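Uncharacterized protein (Magnetospirillum magneticum AMB-1, PDB 5MU5) is a Maf-type glycosyltransferase involved in the formation of bacterial flagella, where it probably transfers sugar to flagellin. Local coordinates at residues Y366-P370 against Y384-G390; E245-T249 against L372-F378; Q320-E324 against P391-G397; L264-Q270 against A403-R407; T273-G279 against R297-C303. All blocks are in the same frame, centred on the assembly; numbering follows the deposited sequence.

Contact 1: residues Y366-P370 against Y384-G390; sequences YYFRP and YSLDDSG
Where a parallel strand runs out into a loop, a second loop can hold it, as Y366-P370 and Y384-G390 do. Strand 363-367 ends at Y367; from F368 on the backbone stays extended, and loop 384-390 lies alongside, the CA atoms of F368 and S385 coming within 4.5 Å. Y384 comes first: its O accepts from F368 N at 3.0 Å and lies 3.5 Å from Y367 CA, while its CB packs 4.1 Å from F368 CD1. S385 CB lies 2.9 Å from F368 O. L386 (m, t) places CD1 3.8 Å from the centroid of the Y367 (p) ring, over its face, a CH-pi contact; L386 O lies 3.7 Å from P370 CD. Beyond D388, of positive phi, S389 (p) pairs OG with Y367 OH in a 3.1 Å hydrogen bond. G390 CA lies 3.9 Å from R369 NH2, where a CB would clash. One backbone bond and one hydroxyl pair, flanking an apolar middle, thus fix the loop before helix 393-404 against the strand's C-terminal end.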
# COMPACT_ATOMS: atom_id res chain seq x y z
N TYR A 366 13.82 16.89 -10.91
CA TYR A 366 13.34 15.63 -10.39
C TYR A 366 12.82 15.77 -8.97
O TYR A 366 13.35 16.53 -8.19
CB TYR A 366 14.47 14.59 -10.35
CG TYR A 366 14.97 14.19 -11.69
CD1 TYR A 366 14.14 13.56 -12.59
CD2 TYR A 366 16.28 14.47 -12.07
CE1 TYR A 366 14.60 13.21 -13.84
CE2 TYR A 366 16.75 14.13 -13.32
CZ TYR A 366 15.91 13.50 -14.19
OH TYR A 366 16.38 13.17 -15.42
N TYR A 367 11.79 15.00 -8.63
CA TYR A 367 11.41 14.83 -7.24
C TYR A 367 11.61 13.33 -6.97
O TYR A 367 11.67 12.52 -7.90
CB TYR A 367 9.99 15.29 -6.98
CG TYR A 367 8.94 14.35 -7.51
CD1 TYR A 367 8.49 14.44 -8.80
CD2 TYR A 367 8.41 13.36 -6.70
CE1 TYR A 367 7.53 13.55 -9.28
CE2 TYR A 367 7.45 12.48 -7.16
CZ TYR A 367 7.02 12.58 -8.45
OH TYR A 367 6.05 11.71 -8.88
N PHE A 368 11.73 12.98 -5.70
CA PHE A 368 11.97 11.61 -5.33
C PHE A 368 10.70 10.90 -4.93
O PHE A 368 10.03 11.26 -3.97
CB PHE A 368 13.07 11.52 -4.27
CG PHE A 368 14.38 11.86 -4.83
CD1 PHE A 368 14.77 13.17 -4.91
CD2 PHE A 368 15.17 10.88 -5.40
CE1 PHE A 368 15.96 13.50 -5.52
CE2 PHE A 368 16.38 11.20 -5.99
CZ PHE A 368 16.77 12.52 -6.05
N ARG A 369 10.35 9.91 -5.73
CA ARG A 369 9.16 9.16 -5.49
C ARG A 369 9.39 8.12 -4.38
O ARG A 369 10.26 7.28 -4.49
CB ARG A 369 8.68 8.50 -6.77
CG ARG A 369 7.24 8.14 -6.60
CD ARG A 369 6.63 7.45 -7.77
NE ARG A 369 5.22 7.27 -7.46
CZ ARG A 369 4.34 6.70 -8.26
NH1 ARG A 369 4.73 6.26 -9.44
NH2 ARG A 369 3.07 6.58 -7.88
N PRO A 370 8.60 8.20 -3.30
CA PRO A 370 8.85 7.35 -2.15
C PRO A 370 8.48 5.87 -2.33
O PRO A 370 7.92 5.49 -3.35
CB PRO A 370 8.01 8.00 -1.04
CG PRO A 370 6.94 8.76 -1.74
CD PRO A 370 7.49 9.15 -3.08
N TYR A 384 12.65 16.58 -0.47
CA TYR A 384 12.74 16.56 -1.93
C TYR A 384 11.78 15.56 -2.57
O TYR A 384 11.90 15.23 -3.75
CB TYR A 384 14.19 16.28 -2.37
CG TYR A 384 15.22 17.17 -1.72
CD1 TYR A 384 15.42 18.48 -2.15
CD2 TYR A 384 16.02 16.69 -0.68
CE1 TYR A 384 16.37 19.29 -1.55
CE2 TYR A 384 16.97 17.50 -0.08
CZ TYR A 384 17.13 18.79 -0.51
OH TYR A 384 18.05 19.58 0.08
N SER A 385 10.82 15.06 -1.79
CA SER A 385 9.81 14.15 -2.32
C SER A 385 8.46 14.83 -2.26
O SER A 385 8.32 15.92 -1.71
CB SER A 385 9.75 12.83 -1.53
OG SER A 385 9.61 13.09 -0.16
N LEU A 386 7.48 14.18 -2.88
CA LEU A 386 6.11 14.60 -2.86
C LEU A 386 5.25 13.48 -2.32
O LEU A 386 5.56 12.30 -2.51
CB LEU A 386 5.66 14.96 -4.27
CG LEU A 386 6.40 16.11 -4.94
CD1 LEU A 386 5.94 16.22 -6.38
CD2 LEU A 386 6.18 17.43 -4.21
N ASP A 387 4.19 13.87 -1.62
CA ASP A 387 3.11 13.00 -1.20
C ASP A 387 2.01 13.12 -2.23
O ASP A 387 1.83 14.19 -2.85
CB ASP A 387 2.54 13.47 0.14
CG ASP A 387 3.49 13.29 1.29
OD1 ASP A 387 4.36 12.39 1.21
OD2 ASP A 387 3.37 14.05 2.28
N ASP A 388 1.23 12.05 -2.39
CA ASP A 388 0.11 12.02 -3.31
C ASP A 388 0.53 12.44 -4.71
O ASP A 388 -0.23 13.10 -5.42
CB ASP A 388 -1.05 12.89 -2.79
CG ASP A 388 -1.67 12.34 -1.48
OD1 ASP A 388 -1.99 11.12 -1.43
OD2 ASP A 388 -1.86 13.13 -0.52
N SER A 389 1.74 12.06 -5.11
CA SER A 389 2.22 12.36 -6.46
C SER A 389 1.59 11.40 -7.45
O SER A 389 1.66 11.65 -8.66
CB SER A 389 3.75 12.34 -6.58
OG SER A 389 4.29 11.05 -6.39
N GLY A 390 1.00 10.31 -6.93
CA GLY A 390 0.26 9.32 -7.75
C GLY A 390 -1.20 9.29 -7.34
O GLY A 390 -1.59 10.00 -6.39

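Contact 2: residues E245-T249 against L372-F378; sequences EMEMT and LSSYALF
A polar cluster can lie at the crossing of two packed helices, and here E245-T249 on helix 242-257 meets helix 373-378. Residues 245-249 and 373-378 are helical, L372 extended; the segment axes approach to 8.9 Å and cross at -43°, with CA atoms 4.6 Å apart at T249 and S374 and 5.9 Å at E245 and S373. E245 (m, m) curls so that its OE1 accepts from S373 N at 2.7 Å (156°) and from S373 OG, also at 2.7 Å. T249 OG1 lies 2.6 Å from S373 OG. L372 holds the N-cap position, so the carboxylate of another helix meets an amide of the first turn. T249 (m) is a single knob, set in the hole formed by S373, S374, L377 and F378, with T249 CG2 4.0 Å from L377 CD1 and 4.2 Å from F378 CE2. M248 SD touches L372 CD1 at 4.2 Å, and M248 O lies 3.8 Å from S374 CB. F593 of helix 589-609 packs on T249 and S373.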
# COMPACT_ATOMS: atom_id res chain seq x y z
N GLU A 245 12.09 -3.20 -9.37
CA GLU A 245 12.99 -2.42 -8.54
C GLU A 245 14.30 -2.21 -9.27
O GLU A 245 14.91 -1.17 -9.11
CB GLU A 245 13.22 -3.08 -7.19
CG GLU A 245 11.96 -3.17 -6.33
CD GLU A 245 11.43 -1.82 -5.86
OE1 GLU A 245 12.24 -0.93 -5.52
OE2 GLU A 245 10.19 -1.66 -5.79
N MET A 246 14.72 -3.18 -10.07
CA MET A 246 15.91 -3.01 -10.89
C MET A 246 15.70 -1.85 -11.86
O MET A 246 16.56 -0.98 -11.98
CB MET A 246 16.25 -4.27 -11.68
CG MET A 246 16.84 -5.39 -10.85
SD MET A 246 17.13 -6.84 -11.87
CE MET A 246 18.17 -7.78 -10.76
N GLU A 247 14.55 -1.82 -12.52
CA GLU A 247 14.27 -0.73 -13.45
C GLU A 247 14.20 0.65 -12.79
O GLU A 247 14.64 1.62 -13.38
CB GLU A 247 12.98 -0.98 -14.21
CG GLU A 247 12.55 0.16 -15.14
CD GLU A 247 13.68 0.70 -16.02
OE1 GLU A 247 14.63 -0.06 -16.30
OE2 GLU A 247 13.62 1.90 -16.42
N MET A 248 13.61 0.74 -11.60
CA MET A 248 13.44 2.02 -10.92
C MET A 248 14.80 2.57 -10.58
O MET A 248 15.06 3.75 -10.79
CB MET A 248 12.68 1.87 -9.60
CG MET A 248 11.24 1.41 -9.67
SD MET A 248 10.15 2.45 -10.64
CE MET A 248 10.22 1.67 -12.25
N THR A 249 15.63 1.71 -10.02
CA THR A 249 16.96 2.07 -9.58
C THR A 249 17.86 2.37 -10.79
O THR A 249 18.69 3.27 -10.71
CB THR A 249 17.56 0.98 -8.66
OG1 THR A 249 16.83 0.94 -7.44
CG2 THR A 249 19.00 1.24 -8.32
N LEU A 372 10.22 3.02 -2.80
CA LEU A 372 10.88 2.28 -3.88
C LEU A 372 12.34 2.15 -3.50
O LEU A 372 12.83 2.91 -2.68
CB LEU A 372 10.77 3.03 -5.22
CG LEU A 372 9.38 3.24 -5.82
CD1 LEU A 372 9.40 4.25 -6.96
CD2 LEU A 372 8.79 1.93 -6.30
N SER A 373 13.02 1.19 -4.11
CA SER A 373 14.46 1.02 -3.93
C SER A 373 15.22 2.29 -4.32
O SER A 373 16.20 2.65 -3.70
CB SER A 373 14.97 -0.14 -4.80
OG SER A 373 14.69 0.09 -6.18
N SER A 374 14.76 2.98 -5.36
CA SER A 374 15.37 4.20 -5.83
C SER A 374 15.26 5.34 -4.82
O SER A 374 16.10 6.23 -4.79
CB SER A 374 14.72 4.62 -7.15
OG SER A 374 13.30 4.56 -7.02
N TYR A 375 14.20 5.32 -4.01
CA TYR A 375 14.04 6.34 -2.98
C TYR A 375 15.10 6.13 -1.90
O TYR A 375 15.84 7.05 -1.54
CB TYR A 375 12.65 6.28 -2.34
CG TYR A 375 12.46 7.37 -1.33
CD1 TYR A 375 12.13 8.67 -1.74
CD2 TYR A 375 12.63 7.13 0.04
CE1 TYR A 375 11.97 9.69 -0.83
CE2 TYR A 375 12.48 8.16 0.96
CZ TYR A 375 12.15 9.43 0.52
OH TYR A 375 12.00 10.47 1.41
N ALA A 376 15.19 4.91 -1.40
CA ALA A 376 16.10 4.61 -0.33
C ALA A 376 17.53 4.83 -0.76
O ALA A 376 18.36 5.25 0.02
CB ALA A 376 15.91 3.17 0.12
N LEU A 377 17.84 4.55 -2.02
CA LEU A 377 19.22 4.62 -2.45
C LEU A 377 19.62 6.07 -2.78
O LEU A 377 20.66 6.55 -2.32
CB LEU A 377 19.43 3.67 -3.62
CG LEU A 377 20.85 3.13 -3.82
CD1 LEU A 377 20.87 2.10 -4.94
CD2 LEU A 377 21.83 4.26 -4.11
N PHE A 378 18.76 6.77 -3.52
CA PHE A 378 19.10 8.07 -4.11
C PHE A 378 18.50 9.34 -3.50
O PHE A 378 18.98 10.44 -3.79
CB PHE A 378 18.76 8.05 -5.60
CG PHE A 378 19.69 7.20 -6.41
CD1 PHE A 378 21.01 7.56 -6.56
CD2 PHE A 378 19.22 6.08 -7.07
CE1 PHE A 378 21.87 6.78 -7.31
CE2 PHE A 378 20.08 5.30 -7.83
CZ PHE A 378 21.40 5.65 -7.95

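Contact 3: residues Q320-E324 against P391-G397; sequences QMLLE and PTVTNTG
Helices packing on sheets commonly meet them through apolar side chains, as Q320-E324 does against P391-G397. The axes of strand segment 320-322 and helix segment 393-397 pass 7.7 Å apart, their directions differing by 126°; CA atoms come within 6.0 Å at M321 and G397 and 5.3 Å at L323 and V393. The first segment is extended through L322, then turns at L323 (phi/psi -104/-50). A cis peptide bond precedes P391, and T392 takes the N-cap position of the helix. M321, in the m, m, m rotamer, reaches across: CB lies 3.7 Å from V393 CG2, CE 3.5 Å from T396 CG2, and CG 3.8 Å from G397 CA, where the absence of a side chain lets the strand come close. L322 points away from the helix. L323 (t, p) points toward it, its CD2 3.3 Å from P391 O and 3.6 Å from T392 C, its CB 4.3 Å from V393 CB and 3.5 Å from T396 OG1. That hydroxyl bonds to S389 O, just ahead of the helix. Within the turn, T392 N donates to N395 OD1 at 2.9 Å (162°). A sulfate ion, probably from the crystallisation liquor, has its nearest atom about 3 Å from the V393 side chain. The arrangement is that of an alpha/beta domain, a helix crossing the C-terminal part of a strand in a mainly parallel sheet.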
# COMPACT_ATOMS: atom_id res chain seq x y z
N GLN A 320 6.15 20.76 -17.58
CA GLN A 320 5.61 19.52 -18.12
C GLN A 320 5.86 18.43 -17.06
O GLN A 320 6.99 18.23 -16.61
CB GLN A 320 6.28 19.16 -19.46
CG GLN A 320 5.95 17.77 -20.00
CD GLN A 320 4.50 17.64 -20.43
OE1 GLN A 320 3.90 18.58 -20.96
NE2 GLN A 320 3.93 16.46 -20.23
N MET A 321 4.79 17.73 -16.68
CA MET A 321 4.88 16.73 -15.62
C MET A 321 4.93 15.33 -16.20
O MET A 321 4.22 15.02 -17.19
CB MET A 321 3.70 16.82 -14.67
CG MET A 321 3.39 18.20 -14.16
SD MET A 321 4.65 18.93 -13.11
CE MET A 321 4.84 17.60 -11.90
N LEU A 322 5.76 14.50 -15.58
CA LEU A 322 5.83 13.09 -15.93
C LEU A 322 5.98 12.28 -14.66
O LEU A 322 6.89 12.54 -13.86
CB LEU A 322 6.99 12.82 -16.87
CG LEU A 322 7.01 11.43 -17.48
CD1 LEU A 322 5.78 11.18 -18.36
CD2 LEU A 322 8.30 11.22 -18.28
N LEU A 323 5.10 11.28 -14.49
CA LEU A 323 5.13 10.39 -13.32
C LEU A 323 5.70 9.02 -13.68
O LEU A 323 6.59 8.54 -13.01
CB LEU A 323 3.71 10.20 -12.78
CG LEU A 323 3.49 9.19 -11.63
CD1 LEU A 323 4.22 9.65 -10.38
CD2 LEU A 323 2.00 9.03 -11.33
N GLU A 324 5.19 8.43 -14.75
CA GLU A 324 5.51 7.05 -15.11
C GLU A 324 6.93 6.79 -15.56
O GLU A 324 7.53 7.57 -16.30
CB GLU A 324 4.62 6.57 -16.26
CG GLU A 324 3.12 6.48 -16.00
CD GLU A 324 2.40 5.76 -17.16
OE1 GLU A 324 2.63 4.53 -17.32
OE2 GLU A 324 1.61 6.41 -17.90
N PRO A 391 -2.01 8.42 -7.96
CA PRO A 391 -1.61 7.39 -8.92
C PRO A 391 -1.36 7.85 -10.35
O PRO A 391 -0.72 7.13 -11.11
CB PRO A 391 -2.80 6.41 -8.89
CG PRO A 391 -3.97 7.24 -8.48
CD PRO A 391 -3.41 8.23 -7.51
N THR A 392 -1.86 9.01 -10.74
CA THR A 392 -1.64 9.51 -12.11
C THR A 392 -0.94 10.90 -12.13
O THR A 392 -0.76 11.58 -11.09
CB THR A 392 -2.96 9.56 -12.87
OG1 THR A 392 -3.85 10.46 -12.19
CG2 THR A 392 -3.59 8.18 -12.89
N VAL A 393 -0.57 11.32 -13.34
CA VAL A 393 0.27 12.49 -13.55
C VAL A 393 -0.43 13.80 -13.18
O VAL A 393 0.22 14.80 -12.86
CB VAL A 393 0.85 12.50 -14.99
CG1 VAL A 393 -0.26 12.64 -16.04
CG2 VAL A 393 1.92 13.59 -15.15
N THR A 394 -1.75 13.77 -13.18
CA THR A 394 -2.55 14.90 -12.72
C THR A 394 -2.37 15.15 -11.23
O THR A 394 -2.42 16.30 -10.77
CB THR A 394 -4.04 14.67 -13.05
OG1 THR A 394 -4.21 14.83 -14.47
CG2 THR A 394 -4.87 15.68 -12.39
N ASN A 395 -2.17 14.06 -10.47
CA ASN A 395 -1.86 14.14 -9.05
C ASN A 395 -0.49 14.75 -8.88
O ASN A 395 -0.28 15.56 -7.98
CB ASN A 395 -1.83 12.74 -8.40
CG ASN A 395 -3.16 12.03 -8.51
OD1 ASN A 395 -3.33 11.04 -9.27
ND2 ASN A 395 -4.14 12.57 -7.81
N THR A 396 0.45 14.35 -9.74
CA THR A 396 1.83 14.83 -9.68
C THR A 396 1.89 16.32 -9.88
O THR A 396 2.56 17.02 -9.14
CB THR A 396 2.71 14.17 -10.77
OG1 THR A 396 2.48 12.75 -10.79
CG2 THR A 396 4.18 14.47 -10.52
N GLY A 397 1.16 16.82 -10.88
CA GLY A 397 1.13 18.26 -11.14
C GLY A 397 0.48 19.05 -10.02
O GLY A 397 0.94 20.11 -9.64

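Contact 4: residues L264-Q270 against A403-R407; sequences LQHSATQ and ALGFR
G405 leaves the helix with phi/psi 125/-7, a conformation that by itself calls for glycine. It is the C-prime residue of a Schellman motif ending helix 393-404, with F406 N bonded to A401 O and G405 N to L402 O. The loop L264-Q270, without regular structure, follows this helix end: CA atoms approach to 4.8 Å at H266 and A403, 5.2 Å at S267 and L404, and 4.5 Å at Q270 and G405. A CB on G405 would also clash with T269 O, which lies 3.6 Å from G405 CA. S267 N donates to A403 O at 2.8 Å (165°), so the loop takes up one of the carbonyls at the helix C-terminus, and H266 CA approaches the same oxygen at 3.5 Å. S267 (t) turns OG back onto T269 O, 3.1 Å away. The H266 ring takes A403 CB over one face, 3.8 Å from its centroid, while its NE2 bonds to S385 O. L264 CG packs on L404 CD2 at 4.1 Å. Q270 CA touches G405 O at 3.5 Å. A water bridges the segments, lying 2.8 Å from S267 O and accepting from R407 NH2 at 3.0 Å.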
# COMPACT_ATOMS: atom_id res chain seq x y z
N LEU A 264 13.55 19.07 -6.90
CA LEU A 264 12.42 19.81 -6.35
C LEU A 264 12.48 19.93 -4.83
O LEU A 264 12.84 18.99 -4.13
CB LEU A 264 11.13 19.15 -6.78
CG LEU A 264 9.84 19.88 -6.41
CD1 LEU A 264 8.72 19.56 -7.39
CD2 LEU A 264 9.39 19.52 -5.00
N GLN A 265 12.08 21.09 -4.33
CA GLN A 265 12.12 21.42 -2.90
C GLN A 265 10.80 22.09 -2.50
O GLN A 265 10.22 22.81 -3.30
CB GLN A 265 13.30 22.34 -2.66
CG GLN A 265 13.74 22.48 -1.24
CD GLN A 265 15.16 23.03 -1.14
OE1 GLN A 265 15.91 22.67 -0.24
NE2 GLN A 265 15.54 23.86 -2.09
N HIS A 266 10.29 21.78 -1.31
CA HIS A 266 9.07 22.38 -0.80
C HIS A 266 9.37 23.79 -0.40
O HIS A 266 10.42 24.07 0.12
CB HIS A 266 8.54 21.62 0.41
CG HIS A 266 7.89 20.32 0.04
ND1 HIS A 266 6.52 20.13 0.10
CD2 HIS A 266 8.41 19.17 -0.44
CE1 HIS A 266 6.24 18.90 -0.30
NE2 HIS A 266 7.37 18.30 -0.64
N SER A 267 8.43 24.69 -0.67
CA SER A 267 8.59 26.08 -0.35
C SER A 267 7.79 26.43 0.89
O SER A 267 6.65 26.02 1.03
CB SER A 267 8.10 26.93 -1.53
OG SER A 267 8.16 28.30 -1.21
N ALA A 268 8.39 27.19 1.79
CA ALA A 268 7.70 27.65 2.99
C ALA A 268 6.65 28.72 2.65
O ALA A 268 5.59 28.77 3.27
CB ALA A 268 8.72 28.20 3.99
N THR A 269 6.95 29.57 1.67
CA THR A 269 6.12 30.72 1.35
C THR A 269 5.21 30.52 0.14
O THR A 269 5.45 29.68 -0.71
CB THR A 269 6.97 31.98 1.11
OG1 THR A 269 7.94 31.71 0.10
CG2 THR A 269 7.68 32.40 2.40
N GLN A 270 4.19 31.36 0.07
CA GLN A 270 3.16 31.27 -0.93
C GLN A 270 3.46 32.15 -2.13
O GLN A 270 4.05 33.20 -2.00
CB GLN A 270 1.84 31.74 -0.36
CG GLN A 270 1.37 31.00 0.88
CD GLN A 270 0.01 31.50 1.35
OE1 GLN A 270 -0.80 32.00 0.56
NE2 GLN A 270 -0.24 31.39 2.65
N ALA A 403 3.44 22.15 -3.50
CA ALA A 403 4.75 22.06 -2.88
C ALA A 403 5.61 23.30 -3.21
O ALA A 403 6.30 23.84 -2.33
CB ALA A 403 5.43 20.79 -3.30
N LEU A 404 5.54 23.76 -4.45
CA LEU A 404 6.30 24.92 -4.90
C LEU A 404 5.79 26.24 -4.34
O LEU A 404 6.52 27.21 -4.32
CB LEU A 404 6.29 24.98 -6.42
CG LEU A 404 7.00 23.81 -7.06
CD1 LEU A 404 6.88 23.99 -8.56
CD2 LEU A 404 8.46 23.71 -6.63
N GLY A 405 4.56 26.27 -3.88
CA GLY A 405 4.04 27.44 -3.21
C GLY A 405 2.77 27.98 -3.81
O GLY A 405 2.19 28.90 -3.25
N PHE A 406 2.34 27.45 -4.95
CA PHE A 406 1.11 27.92 -5.57
C PHE A 406 -0.09 27.58 -4.69
O PHE A 406 -0.12 26.56 -4.04
CB PHE A 406 0.97 27.34 -6.98
CG PHE A 406 2.09 27.77 -7.90
CD1 PHE A 406 2.10 29.04 -8.45
CD2 PHE A 406 3.12 26.91 -8.20
CE1 PHE A 406 3.13 29.45 -9.27
CE2 PHE A 406 4.15 27.30 -9.04
CZ PHE A 406 4.15 28.57 -9.59
N ARG A 407 -1.06 28.50 -4.67
CA ARG A 407 -2.22 28.38 -3.82
C ARG A 407 -3.55 28.59 -4.53
O ARG A 407 -4.54 27.96 -4.15
CB ARG A 407 -2.07 29.32 -2.63
CG ARG A 407 -0.89 28.95 -1.72
CD ARG A 407 -1.15 27.66 -0.96
NE ARG A 407 -0.03 27.26 -0.09
CZ ARG A 407 0.98 26.48 -0.45
NH1 ARG A 407 1.07 25.99 -1.68
NH2 ARG A 407 1.91 26.17 0.44
O HOH W 1 4.50 24.75 -0.23

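Contact 5: residues T273-G279 against R297-C303; sequences TPVFIVG and RAVIISC
Strands 275-278 and 299-303 run parallel in direct register, V275 beside V299, F276 beside I300, I277 beside I301 and V278 beside S302, with CA atoms 4.5 to 5.1 Å apart. Their segment axes lie 4.7 Å apart and cross at -18°. With helix 284-294 between them in the chain they form a beta-alpha-beta unit, the building block of parallel alpha/beta folds. Five hydrogen bonds zigzag between the backbones: V299 N to P274 O (3.0 Å), F276 N to V299 O (2.8 Å), I301 N to F276 O (2.8 Å), V278 N to I301 O (2.9 Å) and C303 N to V278 O (3.0 Å). F276 and V278 thus supply both N and O to the second strand, while V275 and I277 bond on their other side to strand 408-412. One face of the sheet carries V275, V299, I277 and I301: V275 CG2 (rotamer p) packs 3.9 Å from V299 CG1 and 3.4 Å from I301 CD1, and I277 CG1 lies 4.3 Å from I301 CB. I301 on this face also meets A401 of helix 393-404. The other face carries F276, I300, V278 and S302. There I300 (m, m) brings CD1 to 3.5 Å from F276 CD2, and V278 CG2 lies 4.3 Å from I300 CG2. A298 CB sits over the F276 ring, 3.8 Å from its centroid and 10° off the normal.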
# COMPACT_ATOMS: atom_id res chain seq x y z
N THR A 273 0.76 34.10 -8.04
CA THR A 273 0.39 33.85 -9.43
C THR A 273 -0.48 32.59 -9.47
O THR A 273 -0.14 31.59 -8.85
CB THR A 273 1.61 33.62 -10.34
OG1 THR A 273 2.49 34.73 -10.23
CG2 THR A 273 1.20 33.49 -11.79
N PRO A 274 -1.60 32.64 -10.18
CA PRO A 274 -2.39 31.42 -10.26
C PRO A 274 -1.72 30.39 -11.14
O PRO A 274 -0.93 30.72 -11.99
CB PRO A 274 -3.73 31.87 -10.86
CG PRO A 274 -3.53 33.24 -11.34
CD PRO A 274 -2.19 33.75 -10.94
N VAL A 275 -2.07 29.14 -10.92
CA VAL A 275 -1.56 28.06 -11.73
C VAL A 275 -2.74 27.32 -12.39
O VAL A 275 -3.79 27.10 -11.78
CB VAL A 275 -0.66 27.11 -10.89
CG1 VAL A 275 -1.48 26.29 -9.92
CG2 VAL A 275 0.11 26.19 -11.82
N PHE A 276 -2.55 26.98 -13.66
CA PHE A 276 -3.48 26.18 -14.42
C PHE A 276 -2.91 24.79 -14.55
O PHE A 276 -1.84 24.62 -15.14
CB PHE A 276 -3.70 26.71 -15.83
CG PHE A 276 -4.37 28.03 -15.89
CD1 PHE A 276 -4.94 28.63 -14.76
CD2 PHE A 276 -4.48 28.66 -17.10
CE1 PHE A 276 -5.57 29.84 -14.86
CE2 PHE A 276 -5.12 29.88 -17.20
CZ PHE A 276 -5.66 30.47 -16.09
N ILE A 277 -3.62 23.82 -13.97
CA ILE A 277 -3.22 22.42 -14.01
C ILE A 277 -4.07 21.78 -15.07
O ILE A 277 -5.28 21.80 -14.98
CB ILE A 277 -3.41 21.76 -12.65
CG1 ILE A 277 -2.37 22.34 -11.69
CG2 ILE A 277 -3.22 20.25 -12.75
CD1 ILE A 277 -2.74 22.25 -10.24
N VAL A 278 -3.42 21.23 -16.08
CA VAL A 278 -4.11 20.76 -17.25
C VAL A 278 -3.91 19.28 -17.43
O VAL A 278 -2.80 18.83 -17.63
CB VAL A 278 -3.60 21.46 -18.53
CG1 VAL A 278 -4.45 21.09 -19.71
CG2 VAL A 278 -3.62 22.97 -18.35
N GLY A 279 -5.01 18.53 -17.37
CA GLY A 279 -5.00 17.09 -17.64
C GLY A 279 -5.43 16.79 -19.06
O GLY A 279 -5.70 17.70 -19.87
N ARG A 297 -0.31 35.46 -17.80
CA ARG A 297 -0.35 35.76 -16.37
C ARG A 297 -0.73 34.59 -15.44
O ARG A 297 -1.11 34.80 -14.28
CB ARG A 297 -1.24 36.96 -16.11
CG ARG A 297 -2.71 36.75 -16.41
CD ARG A 297 -3.44 38.08 -16.32
NE ARG A 297 -4.72 38.06 -17.01
CZ ARG A 297 -4.86 38.10 -18.34
NH1 ARG A 297 -3.79 38.14 -19.14
NH2 ARG A 297 -6.08 38.07 -18.87
N ALA A 298 -0.60 33.37 -15.94
CA ALA A 298 -0.78 32.19 -15.10
C ALA A 298 0.29 31.17 -15.43
O ALA A 298 0.78 31.12 -16.55
CB ALA A 298 -2.16 31.58 -15.33
N VAL A 299 0.64 30.33 -14.46
CA VAL A 299 1.63 29.30 -14.71
C VAL A 299 0.90 28.10 -15.28
O VAL A 299 -0.08 27.69 -14.69
CB VAL A 299 2.39 28.97 -13.42
CG1 VAL A 299 3.26 27.73 -13.59
CG2 VAL A 299 3.21 30.19 -13.02
N ILE A 300 1.34 27.59 -16.43
CA ILE A 300 0.70 26.43 -17.04
C ILE A 300 1.46 25.16 -16.67
O ILE A 300 2.64 25.02 -17.01
CB ILE A 300 0.68 26.51 -18.57
CG1 ILE A 300 0.09 27.83 -19.07
CG2 ILE A 300 -0.09 25.33 -19.15
CD1 ILE A 300 -1.29 28.16 -18.55
N ILE A 301 0.79 24.27 -15.96
CA ILE A 301 1.35 22.98 -15.61
C ILE A 301 0.63 21.94 -16.47
O ILE A 301 -0.58 21.72 -16.33
CB ILE A 301 1.20 22.69 -14.11
CG1 ILE A 301 2.05 23.69 -13.34
CG2 ILE A 301 1.64 21.27 -13.79
CD1 ILE A 301 2.12 23.44 -11.86
N SER A 302 1.38 21.35 -17.39
CA SER A 302 0.86 20.37 -18.31
C SER A 302 1.13 19.01 -17.74
O SER A 302 2.26 18.69 -17.42
CB SER A 302 1.56 20.50 -19.67
OG SER A 302 1.08 19.51 -20.58
N CYS A 303 0.09 18.20 -17.61
CA CYS A 303 0.21 16.88 -17.03
C CYS A 303 0.23 15.80 -18.11
O CYS A 303 -0.77 15.59 -18.80
CB CYS A 303 -0.93 16.66 -16.04
SG CYS A 303 -0.80 17.83 -14.66

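In the fold
Taken together, the contacts show chemistry changing with position around one sheet. Contact 5 is its buried interior, bonded by backbone and lined mostly with hydrophobic side chains, F276 among them; contact 3, joined to it through M321 N and S302 O, is the apolar seat of helix 393-404 on the next strand. Contact 4 holds the other end of that helix, partly buried, and relies on glycine, backbone and water. Contact 1, also buried, links these regions: S389 O meets T396 OG1 of contact 3, and S385 O meets H266 NE2 of contact 4. Contact 2, buried too, packs helix on helix through hydroxyls and a carboxylate, and touches contact 1 where Y375 meets R369 and P370.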